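Local atomic coordinates of endolytic peptidoglycan transglycosylase RlpA (Pseudomonas aeruginosa, PDB entry 6I05), a protein that cleaves peptidoglycan as a lytic transglycosylase with a strong preference for naked glycan strands that lack stem peptides. Residues A[3-7]-A[49-55]. Numbering follows the deposited sequence.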
loop_
_atom_site.group_PDB
_atom_site.type_symbol
_atom_site.label_atom_id
_atom_site.label_comp_id
_atom_site.label_asym_id
_atom_site.label_seq_id
_atom_site.Cartn_x
_atom_site.Cartn_y
_atom_site.Cartn_z
ATOM N N GLY A 3 -6.783 13.288 4.260
ATOM C CA GLY A 3 -5.818 12.280 4.662
ATOM C C GLY A 3 -4.803 11.904 3.597
ATOM O O GLY A 3 -4.997 12.147 2.406
ATOM N N LEU A 4 -3.709 11.293 4.034
ATOM C CA LEU A 4 -2.583 10.953 3.177
ATOM C C LEU A 4 -2.582 9.453 2.895
ATOM O O LEU A 4 -2.993 8.651 3.736
ATOM C CB LEU A 4 -1.287 11.364 3.872
ATOM C CG LEU A 4 -1.212 12.866 4.144
ATOM C CD1 LEU A 4 -0.031 13.179 5.046
ATOM C CD2 LEU A 4 -1.109 13.646 2.842
ATOM N N TYR A 5 -2.092 9.068 1.714
ATOM C CA TYR A 5 -2.123 7.671 1.305
ATOM C C TYR A 5 -0.763 7.239 0.786
ATOM O O TYR A 5 -0.048 8.019 0.151
ATOM C CB TYR A 5 -3.158 7.438 0.205
ATOM C CG TYR A 5 -4.578 7.623 0.668
ATOM C CD1 TYR A 5 -5.161 8.878 0.697
ATOM C CD2 TYR A 5 -5.341 6.538 1.068
ATOM C CE1 TYR A 5 -6.472 9.050 1.116
ATOM C CE2 TYR A 5 -6.648 6.694 1.493
ATOM C CZ TYR A 5 -7.209 7.950 1.515
ATOM O OH TYR A 5 -8.511 8.095 1.926
ATOM N N LEU A 6 -0.425 5.978 1.047
ATOM C CA LEU A 6 0.775 5.346 0.514
ATOM C C LEU A 6 0.369 4.208 -0.408
ATOM O O LEU A 6 -0.664 3.564 -0.204
ATOM C CB LEU A 6 1.641 4.757 1.634
ATOM C CG LEU A 6 2.349 5.748 2.552
ATOM C CD1 LEU A 6 2.913 5.032 3.768
ATOM C CD2 LEU A 6 3.449 6.471 1.785
ATOM N N GLN A 7 1.189 3.969 -1.428
ATOM C CA GLN A 7 1.100 2.765 -2.244
ATOM C C GLN A 7 2.359 1.946 -2.002
ATOM O O GLN A 7 3.469 2.491 -1.988
ATOM C CB GLN A 7 0.959 3.093 -3.730
ATOM C CG GLN A 7 0.900 1.861 -4.622
ATOM C CD GLN A 7 0.354 2.182 -5.994
ATOM O OE1 GLN A 7 -0.708 2.793 -6.122
ATOM N NE2 GLN A 7 1.082 1.784 -7.031
ATOM N N LEU A 49 -2.552 2.207 1.472
ATOM C CA LEU A 49 -3.010 2.350 2.845
ATOM C C LEU A 49 -3.271 3.812 3.164
ATOM O O LEU A 49 -2.675 4.716 2.574
ATOM C CB LEU A 49 -2.109 1.654 3.860
ATOM C CG LEU A 49 -0.729 2.258 3.890
ATOM C CD1 LEU A 49 -0.600 3.150 5.093
ATOM C CD2 LEU A 49 0.308 1.164 3.951
ATOM N N GLY A 50 -4.204 4.026 4.080
ATOM C CA GLY A 50 -4.622 5.350 4.451
ATOM C C GLY A 50 -6.122 5.381 4.634
ATOM O O GLY A 50 -6.805 4.379 4.409
ATOM N N PRO A 51 -6.676 6.543 5.026
ATOM C CA PRO A 51 -5.971 7.825 5.136
ATOM C C PRO A 51 -5.150 7.964 6.413
ATOM O O PRO A 51 -5.626 7.668 7.520
ATOM C CB PRO A 51 -7.112 8.848 5.146
ATOM C CG PRO A 51 -8.286 8.101 5.706
ATOM C CD PRO A 51 -8.132 6.689 5.226
ATOM N N ILE A 52 -3.927 8.448 6.265
ATOM C CA ILE A 52 -3.038 8.682 7.393
ATOM C C ILE A 52 -3.161 10.143 7.814
ATOM O O ILE A 52 -3.228 11.048 6.969
ATOM C CB ILE A 52 -1.599 8.293 7.010
ATOM C CG1 ILE A 52 -1.537 6.795 6.689
ATOM C CG2 ILE A 52 -0.636 8.658 8.117
ATOM C CD1 ILE A 52 -0.205 6.334 6.155
ATOM N N GLY A 53 -3.203 10.380 9.125
ATOM C CA GLY A 53 -3.579 11.686 9.624
ATOM C C GLY A 53 -2.492 12.736 9.683
ATOM O O GLY A 53 -2.818 13.889 9.978
ATOM N N SER A 54 -1.225 12.396 9.444
ATOM C CA SER A 54 -0.179 13.408 9.523
ATOM C C SER A 54 0.997 12.965 8.669
ATOM O O SER A 54 1.222 11.767 8.460
ATOM C CB SER A 54 0.354 13.636 10.950
ATOM O OG SER A 54 0.967 12.470 11.478
ATOM N N ALA A 55 1.794 13.944 8.253
ATOM C CA ALA A 55 3.009 13.649 7.505
ATOM C C ALA A 55 3.992 12.834 8.337
ATOM O O ALA A 55 4.640 11.920 7.820
ATOM C CB ALA A 55 3.645 14.953 7.029
#
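With chi1 at -67°, Tyr5 sets CG opposite its own carbonyl carbon, and the ring lies alongside Pro51, both side chains pointing the same way. Pro51 CA stands over one face of the Tyr5 ring, 4.0 Å from its centroid and 21° off the normal, a CH-pi contact, while Pro51 CB reaches Tyr5 OH at 3.6 Å. The Gly50-Pro51 peptide is cis, and the compact apolar ring of Pro51 suits packing against an aromatic, its CB lying 3.7 Å from Tyr5 CZ. Gly50 C comes within 3.4 Å of Tyr5 CE2; lacking a side chain, Gly50 leaves room for Tyr5 CD2 and Leu4 O, and its phi of 139° suits glycine.

Two antiparallel hydrogen-bonded pairs join the strands. Leu4 N donates a hydrogen bond to Ile52 O (3.0 Å) and Leu4 O accepts one from Ile52 N (2.7 Å); Leu6 and Leu49 exchange a similar pair. Between them the register slips by one residue, a beta bulge.

Leu4, Leu6, Leu49 and Ile52 turn their branched apolar chains to the other face, the last three buried, and Leu6 CD1 meets Ile52 CD1 at 4.1 Å. Helix 55-67, N-capped by Ser54 OG on Glu57 N, packs on this face through Val58, which touches Leu4, Leu6 and Ile52. Strand 4-11 lies between strands 42-52 and 74-76 in the SPOR domain's antiparallel sheet, Tyr5 sharing backbone hydrogen bonding with Val76.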